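Chitinase (Paenibacillus sp. FPU-7, PDB 5GZT) probably catalyses random endo-hydrolysis of the beta-1,4 linkages of chitin and chitodextrins, and carries two glycosyl hydrolase family 18 domains. Local coordinates at residues 921-924 with 925-929; 954-957 with 958-961; 879-882 with 883-887; 906-909 with 910-913. All coordinates share one frame; numbering follows the deposited sequence.

Contact 1 (921-924 with 925-929); sequences LFRE and KLDVE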
loop_
_atom_site.group_PDB
_atom_site.type_symbol
_atom_site.label_atom_id
_atom_site.label_comp_id
_atom_site.label_asym_id
_atom_site.label_seq_id
_atom_site.Cartn_x
_atom_site.Cartn_y
_atom_site.Cartn_z
ATOM N N LEU B 921 -49.198 -11.869 12.572
ATOM C CA LEU B 921 -50.600 -11.975 13.097
ATOM C C LEU B 921 -51.415 -10.797 12.563
ATOM O O LEU B 921 -52.569 -10.957 12.146
ATOM C CB LEU B 921 -50.618 -12.007 14.610
ATOM C CG LEU B 921 -52.065 -12.105 15.141
ATOM C CD1 LEU B 921 -52.605 -13.475 14.772
ATOM C CD2 LEU B 921 -52.037 -12.068 16.654
ATOM N N PHE B 922 -50.853 -9.614 12.591
ATOM C CA PHE B 922 -51.578 -8.424 12.045
ATOM C C PHE B 922 -51.970 -8.641 10.559
ATOM O O PHE B 922 -53.133 -8.347 10.173
ATOM C CB PHE B 922 -50.794 -7.132 12.165
ATOM C CG PHE B 922 -51.037 -6.342 13.444
ATOM C CD1 PHE B 922 -50.687 -6.818 14.671
ATOM C CD2 PHE B 922 -51.578 -5.091 13.372
ATOM C CE1 PHE B 922 -50.939 -6.082 15.778
ATOM C CE2 PHE B 922 -51.775 -4.345 14.459
ATOM C CZ PHE B 922 -51.478 -4.820 15.675
ATOM N N ARG B 923 -51.052 -9.221 9.760
ATOM C CA ARG B 923 -51.360 -9.491 8.325
ATOM C C ARG B 923 -52.430 -10.534 8.176
ATOM O O ARG B 923 -53.370 -10.340 7.388
ATOM C CB ARG B 923 -50.135 -9.906 7.556
ATOM C CG ARG B 923 -50.285 -10.172 6.053
ATOM C CD ARG B 923 -51.572 -9.648 5.343
ATOM N NE ARG B 923 -51.674 -8.321 5.165
ATOM C CZ ARG B 923 -52.653 -7.501 4.818
ATOM N NH1 ARG B 923 -53.960 -7.642 4.649
ATOM N NH2 ARG B 923 -52.153 -6.250 4.678
ATOM N N GLU B 924 -52.380 -11.582 8.995
ATOM C CA GLU B 924 -53.476 -12.548 8.981
ATOM C C GLU B 924 -54.819 -11.910 9.310
ATOM O O GLU B 924 -55.802 -12.083 8.591
ATOM C CB GLU B 924 -53.159 -13.706 9.940
ATOM C CG GLU B 924 -54.269 -14.702 10.058
ATOM C CD GLU B 924 -53.922 -15.883 10.992
ATOM O OE1 GLU B 924 -53.626 -15.727 12.170
ATOM O OE2 GLU B 924 -53.953 -16.960 10.519
ATOM N N LYS B 925 -54.886 -11.147 10.363
ATOM C CA LYS B 925 -56.153 -10.522 10.734
ATOM C C LYS B 925 -56.644 -9.558 9.700
ATOM O O LYS B 925 -57.799 -9.421 9.527
ATOM C CB LYS B 925 -56.026 -9.817 12.059
ATOM C CG LYS B 925 -55.813 -10.889 13.128
ATOM C CD LYS B 925 -56.200 -10.479 14.493
ATOM C CE LYS B 925 -55.929 -11.597 15.473
ATOM N NZ LYS B 925 -56.794 -12.814 15.363
ATOM N N LEU B 926 -55.735 -8.827 9.046
ATOM C CA LEU B 926 -56.180 -7.848 8.074
ATOM C C LEU B 926 -56.603 -8.554 6.784
ATOM O O LEU B 926 -57.441 -8.043 6.061
ATOM C CB LEU B 926 -55.089 -6.802 7.781
ATOM C CG LEU B 926 -54.889 -5.767 8.890
ATOM C CD1 LEU B 926 -53.654 -4.932 8.593
ATOM C CD2 LEU B 926 -56.093 -4.881 9.080
ATOM N N ASP B 927 -55.992 -9.700 6.461
ATOM C CA ASP B 927 -56.598 -10.555 5.389
ATOM C C ASP B 927 -58.042 -10.918 5.709
ATOM O O ASP B 927 -58.898 -10.941 4.825
ATOM C CB ASP B 927 -55.792 -11.836 5.166
ATOM C CG ASP B 927 -54.373 -11.548 4.569
ATOM O OD1 ASP B 927 -54.101 -10.404 4.185
ATOM O OD2 ASP B 927 -53.588 -12.484 4.533
ATOM N N VAL B 928 -58.272 -11.335 6.938
ATOM C CA VAL B 928 -59.648 -11.679 7.396
ATOM C C VAL B 928 -60.552 -10.477 7.217
ATOM O O VAL B 928 -61.574 -10.534 6.498
ATOM C CB VAL B 928 -59.628 -12.212 8.838
ATOM C CG1 VAL B 928 -61.026 -12.327 9.489
ATOM C CG2 VAL B 928 -58.982 -13.545 8.876
ATOM N N GLU B 929 -60.083 -9.329 7.700
ATOM C CA GLU B 929 -60.884 -8.108 7.611
ATOM C C GLU B 929 -61.200 -7.788 6.151
ATOM O O GLU B 929 -62.350 -7.392 5.829
ATOM C CB GLU B 929 -60.287 -6.893 8.336
ATOM C CG GLU B 929 -60.132 -6.994 9.843
ATOM C CD GLU B 929 -61.496 -7.349 10.467
ATOM O OE1 GLU B 929 -62.458 -6.587 10.234
ATOM O OE2 GLU B 929 -61.588 -8.473 11.022
HETATM O O HOH W 1 -56.919 -7.034 3.451
HETATM O O HOH W 2 -56.131 -14.883 13.589
#
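Arg923 bends forward along helix 911-933 to meet Leu926 and Asp927; this helix joins parallel strands 889-893 and 938-943 of a family 18 TIM barrel. CG of Arg923 stands anti to the backbone N (chi1 -178°), and further bends at chi2 and chi3 swing the guanidinium along the helix instead of out from it. Leu926 crosses it nearly perpendicularly, with CB 3.4 Å from Arg923 NH1 and lying over one face of the flat group. Asp927 comes at the edge, its carboxylate plane turned 29° from the guanidinium. Arg923 NH1 and Asp927 OD1 form a salt bridge of 2.8 Å, although OD1 crowds its surroundings in the model and its exact place is doubtful. NH2 of Arg923 also bonds to Tyr937 O, which ties the helix to the approach of strand 938-943. A methionine in place of Arg923 would probably leave Asp927 without its positive mate and the Tyr937 carbonyl without this donor. Elsewhere on the helix, Lys925 runs past Leu921, its CE 3.9 Å from Leu921 CD1, before its amine reaches a salt bridge with Glu872 of helix 868-884. The i to i+4 backbone bonds continue through both segments, as in Lys925 N to Leu921 O at 2.9 Å. A water also links two side chains, 2.8 Å from Lys925 NZ and 3.0 Å from Glu924 OE1.

Contact 2 (954-957 with 958-961); sequences ELDK and IHQY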
loop_
_atom_site.group_PDB
_atom_site.type_symbol
_atom_site.label_atom_id
_atom_site.label_comp_id
_atom_site.label_asym_id
_atom_site.label_seq_id
_atom_site.Cartn_x
_atom_site.Cartn_y
_atom_site.Cartn_z
ATOM N N GLU B 954 -36.044 -8.690 12.014
ATOM C CA GLU B 954 -35.814 -9.685 11.001
ATOM C C GLU B 954 -36.309 -9.173 9.643
ATOM O O GLU B 954 -37.319 -9.626 9.152
ATOM C CB GLU B 954 -36.472 -10.989 11.356
ATOM C CG GLU B 954 -36.145 -11.391 12.782
ATOM C CD GLU B 954 -36.664 -12.773 13.140
ATOM O OE1 GLU B 954 -37.917 -13.016 13.283
ATOM O OE2 GLU B 954 -35.800 -13.647 13.278
ATOM N N LEU B 955 -35.556 -8.245 9.049
ATOM C CA LEU B 955 -35.980 -7.662 7.794
ATOM C C LEU B 955 -36.327 -8.654 6.733
ATOM O O LEU B 955 -37.405 -8.522 6.044
ATOM C CB LEU B 955 -35.001 -6.623 7.252
ATOM C CG LEU B 955 -34.769 -5.402 8.106
ATOM C CD1 LEU B 955 -33.684 -4.557 7.483
ATOM C CD2 LEU B 955 -35.982 -4.543 8.390
ATOM N N ASP B 956 -35.506 -9.699 6.607
ATOM C CA ASP B 956 -35.838 -10.651 5.534
ATOM C C ASP B 956 -37.047 -11.500 5.876
ATOM O O ASP B 956 -37.650 -12.037 4.946
ATOM C CB ASP B 956 -34.634 -11.515 5.122
ATOM C CG ASP B 956 -34.767 -12.083 3.732
ATOM O OD1 ASP B 956 -35.539 -11.634 2.823
ATOM O OD2 ASP B 956 -34.104 -13.063 3.534
ATOM N N LYS B 957 -37.506 -11.574 7.154
ATOM C CA LYS B 957 -38.658 -12.409 7.423
ATOM C C LYS B 957 -39.937 -11.565 7.476
ATOM O O LYS B 957 -41.004 -12.161 7.442
ATOM C CB LYS B 957 -38.551 -13.165 8.768
ATOM C CG LYS B 957 -37.359 -14.158 8.838
ATOM C CD LYS B 957 -37.233 -14.758 10.219
ATOM C CE LYS B 957 -35.980 -15.621 10.351
ATOM N NZ LYS B 957 -35.877 -16.156 11.764
ATOM N N ILE B 958 -39.829 -10.248 7.588
ATOM C CA ILE B 958 -41.055 -9.472 7.812
ATOM C C ILE B 958 -41.678 -8.849 6.561
ATOM O O ILE B 958 -42.881 -8.547 6.574
ATOM C CB ILE B 958 -40.914 -8.461 8.879
ATOM C CG1 ILE B 958 -39.935 -7.407 8.514
ATOM C CG2 ILE B 958 -40.544 -9.111 10.224
ATOM C CD1 ILE B 958 -39.901 -6.335 9.555
ATOM N N HIS B 959 -40.859 -8.639 5.510
ATOM C CA HIS B 959 -41.313 -7.972 4.295
ATOM C C HIS B 959 -42.453 -8.586 3.657
ATOM O O HIS B 959 -43.327 -7.848 3.150
ATOM C CB HIS B 959 -40.195 -7.593 3.266
ATOM C CG HIS B 959 -39.516 -8.760 2.660
ATOM N ND1 HIS B 959 -40.054 -9.487 1.625
ATOM C CD2 HIS B 959 -38.330 -9.335 2.959
ATOM C CE1 HIS B 959 -39.250 -10.504 1.343
ATOM N NE2 HIS B 959 -38.171 -10.395 2.116
ATOM N N GLN B 960 -42.562 -9.898 3.769
ATOM C CA GLN B 960 -43.708 -10.594 3.225
ATOM C C GLN B 960 -45.093 -10.158 3.785
ATOM O O GLN B 960 -46.022 -10.321 3.102
ATOM C CB GLN B 960 -43.641 -12.129 3.453
ATOM C CG GLN B 960 -43.615 -12.500 4.932
ATOM C CD GLN B 960 -43.354 -14.038 5.158
ATOM O OE1 GLN B 960 -42.367 -14.438 5.748
ATOM N NE2 GLN B 960 -44.202 -14.819 4.677
ATOM N N TYR B 961 -45.152 -9.675 5.016
ATOM C CA TYR B 961 -46.415 -9.249 5.657
ATOM C C TYR B 961 -46.778 -7.793 5.346
ATOM O O TYR B 961 -47.838 -7.384 5.761
ATOM C CB TYR B 961 -46.182 -9.397 7.180
ATOM C CG TYR B 961 -45.807 -10.838 7.569
ATOM C CD1 TYR B 961 -46.561 -11.928 7.156
ATOM C CD2 TYR B 961 -44.673 -11.104 8.329
ATOM C CE1 TYR B 961 -46.216 -13.238 7.501
ATOM C CE2 TYR B 961 -44.291 -12.442 8.667
ATOM C CZ TYR B 961 -45.071 -13.471 8.257
ATOM O OH TYR B 961 -44.706 -14.754 8.616
HETATM O O HOH W 3 -40.376 -11.971 4.200
#
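Ile958, Lys957 and His959 are the residues most covered here, where the one-turn helix 955-958 of the TIM barrel, with Glu954 at its N-cap position, runs on into a 3-10 turn. Ile958 lays its side chain against the carbonyls of the preceding turn: CG2 is 3.4 Å from Glu954 O, and CG1 lies between that oxygen and Leu955 O, slightly nearer the first. Its outer face packs on Thr916 and Leu919 of helix 911-933 and on Met965 of strand 964-967. Lys957 touches the turn chiefly through its backbone, its O being 3.5 Å from Tyr961 CE2. Its side chain, fully extended beyond CG, travels back along the helix so that NZ makes a 2.9 Å salt bridge to Glu954 OE2; Glu954 OE1 is bonded to Thr916. His959 holds CG between its backbone N and carbonyl carbon (chi1 66°), which brings the ring beside Asp956, both side chains pointing the same way. NE2 of His959 donates to Asp956 OD1 at 3.0 Å, the oxygen lying in the ring plane and being approached on its anti side; Asp956 was modelled in two conformers, so this bond is established only for the one described. Over the centre of the His959 ring sits a water that bridges Asp956 O and Gln960 N, 3.0 Å from that nitrogen.

Contact 3 (879-882 with 883-887); sequences IAFM and HQYGF. With PO4 (phosphate ion), chain D.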
loop_
_atom_site.group_PDB
_atom_site.type_symbol
_atom_site.label_atom_id
_atom_site.label_comp_id
_atom_site.label_asym_id
_atom_site.label_seq_id
_atom_site.Cartn_x
_atom_site.Cartn_y
_atom_site.Cartn_z
ATOM N N ILE B 879 -57.481 -3.290 14.960
ATOM C CA ILE B 879 -58.482 -3.418 13.898
ATOM C C ILE B 879 -59.786 -2.735 14.253
ATOM O O ILE B 879 -60.442 -2.122 13.390
ATOM C CB ILE B 879 -58.624 -4.932 13.535
ATOM C CG1 ILE B 879 -57.493 -5.250 12.571
ATOM C CG2 ILE B 879 -60.018 -5.304 13.041
ATOM C CD1 ILE B 879 -57.192 -6.672 12.498
ATOM N N ALA B 880 -60.205 -2.850 15.502
ATOM C CA ALA B 880 -61.456 -2.147 15.888
ATOM C C ALA B 880 -61.265 -0.627 15.723
ATOM O O ALA B 880 -62.157 0.092 15.220
ATOM C CB ALA B 880 -61.914 -2.508 17.356
ATOM N N PHE B 881 -60.077 -0.133 16.098
ATOM C CA PHE B 881 -59.790 1.293 15.974
ATOM C C PHE B 881 -59.821 1.717 14.462
ATOM O O PHE B 881 -60.360 2.732 14.086
ATOM C CB PHE B 881 -58.438 1.561 16.634
ATOM C CG PHE B 881 -58.105 3.027 16.805
ATOM C CD1 PHE B 881 -57.599 3.761 15.744
ATOM C CD2 PHE B 881 -58.265 3.657 18.053
ATOM C CE1 PHE B 881 -57.307 5.064 15.885
ATOM C CE2 PHE B 881 -57.934 4.979 18.217
ATOM C CZ PHE B 881 -57.426 5.683 17.129
ATOM N N MET B 882 -59.225 0.887 13.640
ATOM C CA MET B 882 -59.159 1.092 12.202
ATOM C C MET B 882 -60.552 1.291 11.610
ATOM O O MET B 882 -60.835 2.317 10.951
ATOM C CB MET B 882 -58.354 -0.037 11.541
ATOM C CG MET B 882 -58.179 0.114 9.995
ATOM S SD MET B 882 -57.580 -1.453 9.274
ATOM C CE MET B 882 -59.103 -2.317 9.227
ATOM N N HIS B 883 -61.411 0.346 11.850
ATOM C CA HIS B 883 -62.788 0.449 11.377
ATOM C C HIS B 883 -63.579 1.594 12.005
ATOM O O HIS B 883 -64.321 2.272 11.324
ATOM C CB HIS B 883 -63.577 -0.859 11.682
ATOM C CG HIS B 883 -63.156 -2.024 10.849
ATOM N ND1 HIS B 883 -63.206 -1.969 9.478
ATOM C CD2 HIS B 883 -62.822 -3.310 11.170
ATOM C CE1 HIS B 883 -62.847 -3.141 8.986
ATOM N NE2 HIS B 883 -62.555 -3.950 9.984
ATOM N N GLN B 884 -63.450 1.754 13.305
ATOM C CA GLN B 884 -64.239 2.763 13.979
ATOM C C GLN B 884 -63.980 4.173 13.381
ATOM O O GLN B 884 -64.913 4.890 13.096
ATOM C CB GLN B 884 -63.805 2.833 15.444
ATOM C CG GLN B 884 -64.581 3.926 16.140
ATOM C CD GLN B 884 -64.537 3.859 17.677
ATOM O OE1 GLN B 884 -63.714 3.153 18.297
ATOM N NE2 GLN B 884 -65.452 4.619 18.299
ATOM N N TYR B 885 -62.718 4.500 13.087
ATOM C CA TYR B 885 -62.380 5.820 12.546
ATOM C C TYR B 885 -62.144 5.899 11.052
ATOM O O TYR B 885 -61.662 6.916 10.534
ATOM C CB TYR B 885 -61.221 6.381 13.381
ATOM C CG TYR B 885 -61.637 6.443 14.857
ATOM C CD1 TYR B 885 -62.729 7.255 15.280
ATOM C CD2 TYR B 885 -60.992 5.697 15.807
ATOM C CE1 TYR B 885 -63.098 7.320 16.632
ATOM C CE2 TYR B 885 -61.345 5.723 17.123
ATOM C CZ TYR B 885 -62.379 6.557 17.545
ATOM O OH TYR B 885 -62.658 6.543 18.913
ATOM N N GLY B 886 -62.526 4.863 10.324
ATOM C CA GLY B 886 -62.536 4.986 8.879
ATOM C C GLY B 886 -61.139 4.867 8.196
ATOM O O GLY B 886 -60.952 5.365 7.128
ATOM N N PHE B 887 -60.207 4.184 8.805
ATOM C CA PHE B 887 -58.846 3.949 8.201
ATOM C C PHE B 887 -58.815 2.863 7.157
ATOM O O PHE B 887 -59.640 1.904 7.167
ATOM C CB PHE B 887 -57.833 3.719 9.338
ATOM C CG PHE B 887 -57.547 4.961 10.117
ATOM C CD1 PHE B 887 -56.816 5.977 9.575
ATOM C CD2 PHE B 887 -58.081 5.135 11.421
ATOM C CE1 PHE B 887 -56.485 7.092 10.302
ATOM C CE2 PHE B 887 -57.849 6.284 12.114
ATOM C CZ PHE B 887 -57.080 7.294 11.534
HETATM P P PO4 D . -63.194 0.825 7.162
HETATM O O1 PO4 D . -61.992 0.940 8.113
HETATM O O2 PO4 D . -64.100 -0.021 7.968
HETATM O O3 PO4 D . -63.662 2.177 6.909
HETATM O O4 PO4 D . -62.821 0.066 5.872
#
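Tyr885 presents its edge to the face of Phe881 where a Schellman motif ends helix 868-884 of the TIM barrel. Ring centroids 4.8 Å apart and planes at 64° make this an edge-to-face pair, with Tyr885 CD2 poised over the centre of the Phe881 ring. Phe887 comes alongside Phe881, while its CB packs 3.7 Å from Met882 CG. Met882 turns at its last torsion (chi3 80°) to bring the methyl CE over one face of the His883 imidazole, a CH-pi contact 4.0 Å from the ring centroid. The backbone sets these groups: Phe887 N bonds to Met882 O at 2.9 Å, and Gly886 N bonds weakly to His883 O. Gly886 takes a positive phi of 78°, a backbone shape in which any side chain would collide with the carbonyl oxygen of Tyr885, so glycine is called for. Farther out, Phe834 of helix 830-843 and Val851 of strand 848-854 cover the aromatic cluster. Glu929 of helix 911-933 bonds to His883 NE2, fixing the ring's rotation, and His933 stacks on it. With an anion at each nitrogen, the imidazole is likely to be charged. The phosphate, probably from the crystallisation liquor, is also bonded by Tyr937 and Lys935; its O2 meets His883 ND1 at the ring edge, 2.6 Å away.

Contact 4 (906-909 with 910-913); sequences KSRP and EDKQ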
loop_
_atom_site.group_PDB
_atom_site.type_symbol
_atom_site.label_atom_id
_atom_site.label_comp_id
_atom_site.label_asym_id
_atom_site.label_seq_id
_atom_site.Cartn_x
_atom_site.Cartn_y
_atom_site.Cartn_z
ATOM N N LYS B 906 -39.785 0.340 27.204
ATOM C CA LYS B 906 -39.379 -0.986 27.585
ATOM C C LYS B 906 -38.930 -1.819 26.391
ATOM O O LYS B 906 -39.570 -1.761 25.339
ATOM C CB LYS B 906 -40.526 -1.666 28.275
ATOM C CG LYS B 906 -40.222 -2.999 28.934
ATOM C CD LYS B 906 -41.548 -3.483 29.520
ATOM C CE LYS B 906 -41.512 -4.681 30.470
ATOM N NZ LYS B 906 -42.934 -4.735 31.026
ATOM N N SER B 907 -37.899 -2.628 26.584
ATOM C CA SER B 907 -37.464 -3.551 25.548
ATOM C C SER B 907 -36.873 -4.825 26.095
ATOM O O SER B 907 -36.430 -4.836 27.197
ATOM C CB SER B 907 -36.458 -2.882 24.652
ATOM O OG SER B 907 -35.304 -2.614 25.375
ATOM N N ARG B 908 -36.867 -5.873 25.262
ATOM C CA ARG B 908 -36.361 -7.199 25.523
ATOM C C ARG B 908 -35.656 -7.790 24.308
ATOM O O ARG B 908 -35.996 -7.429 23.159
ATOM C CB ARG B 908 -37.464 -8.192 25.811
ATOM C CG ARG B 908 -38.467 -7.845 26.925
ATOM C CD ARG B 908 -39.625 -8.836 26.903
ATOM N NE ARG B 908 -40.504 -8.755 28.053
ATOM C CZ ARG B 908 -41.552 -7.924 28.243
ATOM N NH1 ARG B 908 -41.903 -6.991 27.366
ATOM N NH2 ARG B 908 -42.296 -8.035 29.376
ATOM N N PRO B 909 -34.720 -8.761 24.529
ATOM C CA PRO B 909 -34.088 -9.439 23.397
ATOM C C PRO B 909 -35.084 -10.140 22.459
ATOM O O PRO B 909 -34.896 -10.147 21.216
ATOM C CB PRO B 909 -33.161 -10.498 24.042
ATOM C CG PRO B 909 -33.057 -10.134 25.482
ATOM C CD PRO B 909 -34.162 -9.195 25.843
ATOM N N GLU B 910 -36.129 -10.683 23.066
ATOM C CA GLU B 910 -37.159 -11.403 22.420
ATOM C C GLU B 910 -37.947 -10.480 21.438
ATOM O O GLU B 910 -38.635 -11.030 20.597
ATOM C CB GLU B 910 -38.175 -12.008 23.418
ATOM C CG GLU B 910 -37.641 -13.132 24.265
ATOM C CD GLU B 910 -36.709 -12.661 25.425
ATOM O OE1 GLU B 910 -36.736 -11.472 25.833
ATOM O OE2 GLU B 910 -35.910 -13.496 25.896
ATOM N N ASP B 911 -37.867 -9.154 21.568
ATOM C CA ASP B 911 -38.629 -8.190 20.663
ATOM C C ASP B 911 -38.329 -8.516 19.200
ATOM O O ASP B 911 -39.200 -8.435 18.360
ATOM C CB ASP B 911 -38.192 -6.773 20.920
ATOM C CG ASP B 911 -38.632 -6.228 22.264
ATOM O OD1 ASP B 911 -39.529 -6.851 22.930
ATOM O OD2 ASP B 911 -38.098 -5.114 22.627
ATOM N N LYS B 912 -37.102 -9.004 18.922
ATOM C CA LYS B 912 -36.679 -9.280 17.555
ATOM C C LYS B 912 -37.559 -10.319 16.860
ATOM O O LYS B 912 -38.091 -10.059 15.771
ATOM C CB LYS B 912 -35.236 -9.708 17.545
ATOM C CG LYS B 912 -34.711 -10.139 16.188
ATOM C CD LYS B 912 -33.167 -10.171 16.224
ATOM C CE LYS B 912 -32.718 -10.444 14.806
ATOM N NZ LYS B 912 -31.246 -10.332 14.585
ATOM N N GLN B 913 -37.755 -11.464 17.485
ATOM C CA GLN B 913 -38.611 -12.489 16.951
ATOM C C GLN B 913 -40.124 -12.212 17.128
ATOM O O GLN B 913 -40.997 -12.610 16.252
ATOM C CB GLN B 913 -38.272 -13.867 17.531
ATOM C CG GLN B 913 -36.824 -14.295 17.285
ATOM C CD GLN B 913 -35.756 -13.594 18.208
ATOM O OE1 GLN B 913 -36.054 -13.014 19.310
ATOM N NE2 GLN B 913 -34.493 -13.592 17.718
HETATM O O HOH W 4 -39.037 -2.503 22.750
#
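Asp911 folds its side chain back on Arg908 at the mouth of helix 911-933, where a type I beta turn from Arg908 to Asp911 leads the chain into this helix of the TIM barrel. The turn is closed by Asp911 N bonding to Arg908 O at 3.0 Å. From the base of the side chain outward, CB lies 3.2 Å from Arg908 O. CG stands anti to the carbonyl carbon and beside the backbone N (chi1 -70°), which keeps the carboxylate close against the turn. OD1 bonds to Ser862 OG, the same hydroxyl that meets Arg908 NH1, so that one serine serves both residues. OD2 takes the Arg908 N-H at 3.0 Å, a nearly straight bond of 171° whose donor stands well above the carboxylate plane. This oxygen is gripped by two further donors, Val898 N and a water that also bonds to Lys906 O, and Ser907 CB lies 3.4 Å from it. An alanine at Asp911 would probably leave the backbone N-H groups of Arg908 and Val898 without their shared acceptor, setting the loop 906-909 freer to move. Arg908 itself extends away from the turn to a salt bridge with Asp863. Glu910, bent at chi2, curls beside the proline ring and places OE1 3.4 Å from Pro909 CD.

Followed from the N terminus, the contacts run 3, 4, 1, 2, in series: none nests within or crosses another, and each closes only a turn or two of its own continuous stretch. Contact 3 ends helix 868-884 ahead of strand 889-893; contact 4 opens helix 911-933, and contact 1 lies farther along it; contact 2 precedes strand 964-967. Contacts 1 and 3 join neighbouring barrel helices, with Lys925 CB 3.4 Å from Ile879 CD1. Contact 2 touches helix 911-933 at both contacts 1 and 4, Tyr961 O packing on Arg923 CG and Glu954 on Gln913. Contacts 3 and 4 stay apart, their nearest atoms about 18 Å from each other.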